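Local coordinates for protein peroxidase (Cellulomonas bogoriensis 69B4 = DSM 16987, PDB 6QZO) that binds heme b and probably uses hydrogen peroxide to oxidise its substrates as a DyP-type peroxidase, at residues V28-G39 with P96-G104; L109-R118 with Y375-G383. All blocks are in the same frame, centred on the assembly; numbering follows the deposited sequence.

Contact 1. Residues V28-G39 with P96-G104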
# COMPACT_ATOMS: atom_id res chain seq x y z
N VAL A 28 19.88 4.18 -2.95
CA VAL A 28 19.85 5.66 -3.05
C VAL A 28 19.67 6.24 -1.64
O VAL A 28 18.72 5.84 -0.95
CB VAL A 28 18.76 6.14 -4.03
CG1 VAL A 28 18.58 7.65 -3.96
CG2 VAL A 28 19.06 5.72 -5.45
N VAL A 29 20.60 7.11 -1.24
CA VAL A 29 20.54 7.96 -0.01
C VAL A 29 20.22 9.40 -0.44
O VAL A 29 21.01 9.98 -1.23
CB VAL A 29 21.89 7.91 0.74
CG1 VAL A 29 21.96 8.91 1.89
CG2 VAL A 29 22.20 6.50 1.24
N VAL A 30 19.12 9.96 0.05
CA VAL A 30 18.80 11.41 -0.08
C VAL A 30 19.27 12.10 1.18
O VAL A 30 18.79 11.77 2.26
CB VAL A 30 17.30 11.67 -0.31
CG1 VAL A 30 16.97 13.16 -0.20
CG2 VAL A 30 16.82 11.07 -1.64
N PRO A 31 20.20 13.10 1.09
CA PRO A 31 20.73 13.75 2.29
C PRO A 31 19.58 14.40 3.07
O PRO A 31 18.72 15.03 2.45
CB PRO A 31 21.73 14.79 1.76
CG PRO A 31 22.09 14.26 0.38
CD PRO A 31 20.81 13.62 -0.14
N CYS A 32 19.56 14.19 4.38
CA CYS A 32 18.53 14.76 5.29
C CYS A 32 18.98 16.15 5.79
O CYS A 32 18.11 16.88 6.30
CB CYS A 32 18.29 13.81 6.45
SG CYS A 32 19.75 13.57 7.50
N HIS A 33 20.26 16.51 5.61
CA HIS A 33 20.84 17.82 5.99
C HIS A 33 20.84 18.79 4.81
O HIS A 33 21.16 18.36 3.67
CB HIS A 33 22.28 17.65 6.51
CG HIS A 33 22.37 16.81 7.73
ND1 HIS A 33 23.18 15.69 7.79
CD2 HIS A 33 21.73 16.88 8.91
CE1 HIS A 33 23.05 15.12 8.96
NE2 HIS A 33 22.17 15.84 9.68
N GLY A 34 20.53 20.05 5.08
CA GLY A 34 20.67 21.16 4.13
C GLY A 34 19.99 22.41 4.66
O GLY A 34 19.48 22.37 5.79
N GLU A 35 20.01 23.49 3.87
CA GLU A 35 19.22 24.73 4.06
C GLU A 35 17.76 24.35 4.35
O GLU A 35 17.15 24.98 5.23
CB GLU A 35 19.37 25.63 2.82
CG GLU A 35 18.77 27.02 2.98
CD GLU A 35 19.17 28.06 1.93
OE1 GLU A 35 19.74 27.67 0.91
OE2 GLU A 35 18.79 29.23 2.09
N HIS A 36 17.22 23.35 3.65
CA HIS A 36 15.80 22.93 3.79
C HIS A 36 15.71 21.47 4.21
O HIS A 36 16.69 20.73 4.01
CB HIS A 36 15.05 23.14 2.47
CG HIS A 36 15.40 24.41 1.76
ND1 HIS A 36 14.92 25.64 2.17
CD2 HIS A 36 16.13 24.64 0.64
CE1 HIS A 36 15.35 26.58 1.34
NE2 HIS A 36 16.10 25.98 0.40
N GLN A 37 14.57 21.06 4.77
CA GLN A 37 14.23 19.63 4.99
C GLN A 37 14.11 18.95 3.62
O GLN A 37 13.66 19.61 2.68
CB GLN A 37 12.93 19.46 5.77
CG GLN A 37 13.02 19.87 7.24
CD GLN A 37 11.85 19.38 8.05
OE1 GLN A 37 11.75 18.19 8.37
NE2 GLN A 37 10.96 20.29 8.40
N ALA A 38 14.53 17.69 3.50
CA ALA A 38 14.32 16.88 2.28
C ALA A 38 12.85 16.46 2.26
O ALA A 38 12.17 16.63 3.29
CB ALA A 38 15.24 15.69 2.30
N GLY A 39 12.37 15.97 1.12
CA GLY A 39 11.01 15.41 0.99
C GLY A 39 10.02 16.45 0.52
O GLY A 39 8.81 16.17 0.57
N PRO A 96 17.94 1.95 2.30
CA PRO A 96 17.36 3.28 2.49
C PRO A 96 16.29 3.64 1.45
O PRO A 96 15.37 4.31 1.81
CB PRO A 96 18.57 4.23 2.43
CG PRO A 96 19.57 3.48 1.58
CD PRO A 96 19.37 2.02 1.93
N ALA A 97 16.47 3.23 0.19
CA ALA A 97 15.46 3.38 -0.88
C ALA A 97 14.96 4.84 -0.95
O ALA A 97 13.72 5.05 -1.01
CB ALA A 97 14.32 2.43 -0.62
N ALA A 98 15.87 5.80 -0.96
CA ALA A 98 15.60 7.26 -1.08
C ALA A 98 14.70 7.76 0.07
O ALA A 98 14.00 8.75 -0.13
CB ALA A 98 14.99 7.55 -2.42
N LEU A 99 14.75 7.11 1.24
CA LEU A 99 13.89 7.50 2.40
C LEU A 99 14.09 8.99 2.70
O LEU A 99 15.26 9.41 2.78
CB LEU A 99 14.26 6.67 3.63
CG LEU A 99 13.42 6.96 4.88
CD1 LEU A 99 11.95 6.68 4.62
CD2 LEU A 99 13.92 6.11 6.05
N THR A 100 12.98 9.72 2.85
CA THR A 100 12.91 11.07 3.47
C THR A 100 11.86 11.06 4.58
O THR A 100 10.87 10.30 4.46
CB THR A 100 12.57 12.17 2.46
OG1 THR A 100 11.28 11.93 1.89
CG2 THR A 100 13.60 12.30 1.36
N VAL A 101 12.09 11.86 5.62
CA VAL A 101 11.10 12.20 6.68
C VAL A 101 11.04 13.72 6.71
O VAL A 101 12.13 14.33 6.82
CB VAL A 101 11.50 11.64 8.05
CG1 VAL A 101 10.46 11.95 9.13
CG2 VAL A 101 11.74 10.14 7.97
N THR A 102 9.86 14.30 6.52
CA THR A 102 9.61 15.76 6.60
C THR A 102 8.74 15.99 7.84
O THR A 102 7.68 15.31 7.93
CB THR A 102 8.95 16.27 5.32
OG1 THR A 102 9.67 15.77 4.18
CG2 THR A 102 8.86 17.77 5.27
N VAL A 103 9.20 16.85 8.76
CA VAL A 103 8.50 17.14 10.04
C VAL A 103 7.74 18.46 9.89
O VAL A 103 8.36 19.46 9.50
CB VAL A 103 9.49 17.22 11.22
CG1 VAL A 103 8.77 17.36 12.56
CG2 VAL A 103 10.42 16.02 11.23
N GLY A 104 6.46 18.43 10.22
CA GLY A 104 5.58 19.62 10.23
C GLY A 104 4.97 19.77 11.60
O GLY A 104 4.68 18.73 12.25
O HOH W 1 16.55 11.84 3.51

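Contact 2. Residues L109-R118 with Y375-G383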
# COMPACT_ATOMS: atom_id res chain seq x y z
N LEU A 109 1.27 21.94 18.77
CA LEU A 109 2.68 21.74 19.18
C LEU A 109 3.19 23.04 19.80
O LEU A 109 3.81 22.98 20.87
CB LEU A 109 3.57 21.31 18.02
CG LEU A 109 5.01 20.97 18.44
CD1 LEU A 109 5.53 19.72 17.74
CD2 LEU A 109 5.94 22.15 18.17
N LEU A 110 2.95 24.18 19.15
CA LEU A 110 3.43 25.50 19.63
C LEU A 110 2.73 25.84 20.95
O LEU A 110 3.42 26.29 21.88
CB LEU A 110 3.18 26.56 18.56
CG LEU A 110 4.32 26.69 17.55
CD1 LEU A 110 4.30 25.52 16.59
CD2 LEU A 110 4.24 28.00 16.80
N THR A 111 1.43 25.57 21.04
CA THR A 111 0.64 25.73 22.29
C THR A 111 1.30 24.92 23.40
O THR A 111 1.58 25.52 24.47
CB THR A 111 -0.82 25.32 22.08
OG1 THR A 111 -1.33 26.17 21.06
CG2 THR A 111 -1.66 25.45 23.32
N ALA A 112 1.54 23.63 23.17
CA ALA A 112 2.05 22.69 24.20
C ALA A 112 3.44 23.14 24.67
O ALA A 112 3.69 23.04 25.87
CB ALA A 112 2.06 21.28 23.66
N ALA A 113 4.28 23.66 23.76
CA ALA A 113 5.65 24.14 24.06
C ALA A 113 5.62 25.54 24.70
O ALA A 113 6.72 25.98 25.14
CB ALA A 113 6.49 24.17 22.81
N GLY A 114 4.47 26.22 24.75
CA GLY A 114 4.37 27.59 25.30
C GLY A 114 4.94 28.61 24.34
O GLY A 114 5.65 29.52 24.79
N LEU A 115 4.62 28.47 23.04
CA LEU A 115 5.23 29.25 21.94
C LEU A 115 4.15 29.76 20.99
O LEU A 115 4.48 29.95 19.78
CB LEU A 115 6.23 28.34 21.21
CG LEU A 115 7.45 27.88 22.00
CD1 LEU A 115 8.27 26.88 21.21
CD2 LEU A 115 8.31 29.08 22.40
N ARG A 116 2.93 29.97 21.48
CA ARG A 116 1.81 30.47 20.63
C ARG A 116 2.24 31.77 19.93
O ARG A 116 1.89 31.98 18.76
CB ARG A 116 0.54 30.78 21.43
CG ARG A 116 -0.07 29.61 22.19
CD ARG A 116 -1.44 29.95 22.76
NE ARG A 116 -2.41 29.14 22.03
CZ ARG A 116 -3.19 29.58 21.03
NH1 ARG A 116 -3.22 30.86 20.68
NH2 ARG A 116 -3.99 28.73 20.42
N HIS A 117 2.99 32.61 20.65
CA HIS A 117 3.51 33.93 20.18
C HIS A 117 4.48 33.75 19.00
O HIS A 117 4.76 34.76 18.33
CB HIS A 117 4.11 34.70 21.37
CG HIS A 117 5.23 33.99 22.05
ND1 HIS A 117 6.54 34.14 21.65
CD2 HIS A 117 5.25 33.13 23.10
CE1 HIS A 117 7.32 33.38 22.41
NE2 HIS A 117 6.55 32.74 23.30
N ARG A 118 4.96 32.53 18.73
CA ARG A 118 5.88 32.25 17.59
C ARG A 118 5.11 31.66 16.40
O ARG A 118 5.73 31.45 15.35
CB ARG A 118 7.02 31.33 18.02
CG ARG A 118 7.92 31.94 19.10
CD ARG A 118 8.87 32.99 18.57
NE ARG A 118 10.04 33.11 19.44
CZ ARG A 118 10.37 34.18 20.16
NH1 ARG A 118 9.64 35.29 20.11
NH2 ARG A 118 11.44 34.14 20.94
N TYR A 375 19.19 19.80 15.48
CA TYR A 375 17.96 18.97 15.47
C TYR A 375 16.81 19.76 14.83
O TYR A 375 16.79 21.01 14.88
CB TYR A 375 17.64 18.46 16.87
CG TYR A 375 17.14 19.48 17.85
CD1 TYR A 375 15.79 19.76 17.96
CD2 TYR A 375 18.01 20.15 18.69
CE1 TYR A 375 15.32 20.68 18.88
CE2 TYR A 375 17.55 21.07 19.62
CZ TYR A 375 16.20 21.33 19.72
OH TYR A 375 15.75 22.25 20.62
N VAL A 376 15.88 19.04 14.20
CA VAL A 376 14.77 19.64 13.42
C VAL A 376 13.90 20.45 14.39
O VAL A 376 13.50 19.91 15.44
CB VAL A 376 13.97 18.57 12.65
CG1 VAL A 376 13.24 17.61 13.59
CG2 VAL A 376 13.00 19.21 11.67
N GLY A 377 13.65 21.73 14.05
CA GLY A 377 12.75 22.62 14.80
C GLY A 377 13.47 23.32 15.94
O GLY A 377 12.82 24.02 16.73
N GLN A 378 14.80 23.18 15.98
CA GLN A 378 15.66 23.75 17.05
C GLN A 378 15.44 25.27 17.17
O GLN A 378 15.32 25.75 18.31
CB GLN A 378 17.11 23.41 16.74
CG GLN A 378 18.10 23.90 17.80
CD GLN A 378 19.47 23.36 17.50
OE1 GLN A 378 19.72 22.79 16.44
NE2 GLN A 378 20.37 23.53 18.45
N ARG A 379 15.40 26.01 16.06
CA ARG A 379 15.24 27.49 16.04
C ARG A 379 13.91 27.89 16.70
O ARG A 379 13.86 28.98 17.28
CB ARG A 379 15.33 28.07 14.62
CG ARG A 379 16.74 28.10 14.05
CD ARG A 379 16.85 28.75 12.67
NE ARG A 379 16.41 27.85 11.61
CZ ARG A 379 17.19 26.98 10.95
NH1 ARG A 379 18.48 26.88 11.22
NH2 ARG A 379 16.68 26.21 9.99
N LEU A 380 12.88 27.04 16.62
CA LEU A 380 11.60 27.31 17.33
C LEU A 380 11.79 27.13 18.84
O LEU A 380 11.38 28.04 19.60
CB LEU A 380 10.49 26.39 16.82
CG LEU A 380 9.17 26.48 17.59
CD1 LEU A 380 8.64 27.91 17.59
CD2 LEU A 380 8.15 25.49 17.04
N LEU A 381 12.33 25.99 19.28
CA LEU A 381 12.30 25.57 20.71
C LEU A 381 13.36 26.31 21.55
O LEU A 381 13.35 26.13 22.76
CB LEU A 381 12.50 24.05 20.79
CG LEU A 381 11.28 23.17 20.63
CD1 LEU A 381 10.49 23.10 21.93
CD2 LEU A 381 10.42 23.59 19.44
N GLU A 382 14.20 27.15 20.92
CA GLU A 382 15.06 28.20 21.55
C GLU A 382 14.24 29.09 22.52
O GLU A 382 14.74 29.39 23.60
CB GLU A 382 15.75 29.02 20.42
CG GLU A 382 17.27 29.14 20.41
CD GLU A 382 18.04 27.86 20.17
OE1 GLU A 382 17.44 26.76 20.24
OE2 GLU A 382 19.25 27.96 19.93
N GLY A 383 13.01 29.46 22.15
CA GLY A 383 12.11 30.24 23.02
C GLY A 383 11.19 31.14 22.22
O GLY A 383 11.11 31.06 20.99
OXT GLY A 383 10.52 31.97 22.85

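Contact 1. Residues V28-G39 with P96-G104
Gln37 NE2 is gripped by two backbone carbonyls, Val103 O at 2.9 Å and Pro367 O, the first belonging to the strand that forms one edge of the N-terminal four-stranded antiparallel sheet of this DyP-type peroxidase. Val103 O lies close to the amide plane. The same residue returns a bond, Val103 N donating to Gln37 OE1 at 2.9 Å along a nearly straight line (175°). This two-point pairing imitates the bonds a neighbouring strand would make, and it occupies the strand side facing away from strand 143-149. CG stands anti to the carbonyl carbon (chi1 -71°) and the chain runs extended beyond it, which carries the amide to the strand backbone. Bonds at both OE1 and NE2 fix which way round the amide sits. With an alanine here the amide is gone, and the N and O of buried Val103 would probably lose these mates.

At the preceding strand residue, Thr102 OG1 donates to a lone pair of Ala38 O, one residue after Gln37, at 2.8 Å. Gly39 CA lies against both threonine hydroxyls, 3.6 Å from Thr100 OG1 and 3.5 Å from Thr102 OG1; its positive phi suits glycine, and a CB there would collide with Thr102 OG1. The methyl CG2 of Thr100 meets Val30 CG1 at 3.8 Å and also touches Ala38 CB. At the other end, a type I' turn from Pro96 to Leu99 presents Ala98 N to Val28 O, while Ala98 CB sits against Val28 CG1 and Val30 CG2. Between these two ends one water donates to both chains, 2.6 Å to Val30 O and 2.8 Å to Leu99 O.

Contact 2. Residues L109-R118 with Y375-G383
The C-terminal end of the chain docks here, with helix 378-381 and the terminal carboxylate laid against the end of helix 107-113 and the turn that follows it. Leu380 carries the apolar part: chi1 of 174° puts its CG anti to the backbone N, where it meets Leu115 CD1, and from there the two methyls diverge. CD2 reaches Leu110 CD1 at 3.9 Å, with Leu109 CD2 a little farther off, while CD1 lies 3.8 Å from Arg118 CB. Leu115 crosses this side chain at a slant: its CD1 packs 3.8 Å from Leu380 CG and also touches Leu381 CD2, and its CD2 abuts the carboxylate carbon of Gly383 at 3.5 Å. Ala113 CB completes the apolar patch against Leu381 CD1.

Beside this patch the charged terminus is held by Arg118, whose chain bends at chi2 (-76°) and so brings the guanidinium back over Gly383. NE donates to Gly383 O at 2.8 Å, but the N-H...O angle of 133° and a tilt from the guanidinium plane show a bent bond. Arg118 NH2 and Gly383 OXT, 3.0 Å apart, form a salt bridge in which the oxygen lies over a face of the guanidinium, so charge attraction rather than a directed N-H accounts for it. OXT also meets the edge of the His117 ring near its plane, at CE1. The positive charge probably stabilises the ionised carboxylate.

Gly114, at positive phi, releases Leu115 toward the terminus. The contact is thus built on a helix C-terminus closed by a Schellman motif, whose following turn and 3-10 segment pack on the C-terminal helix and its carboxylate.

How the contacts relate
From the N terminus, 28-39 precedes the first strand, 47-55, and contact 1 closes a loop that includes this strand and helix 61-78 when the chain reaches 96-104. Strand 100-105 then leads directly into helix 107-113, where contact 2 opens; it closes only at the C terminus, spanning both remaining strands of the N-terminal sheet and all of the second sheet. The contacts therefore lie in series, neither nested nor crossed, with centres about 22 Å apart. They meet at Val376, whose CG2 lies 3.7 Å from Gln37 OE1 and whose CG1 packs on Val103. The early segment 28-39 and the C-terminal end are thus fastened to strand 100-105 and the helix that follows it.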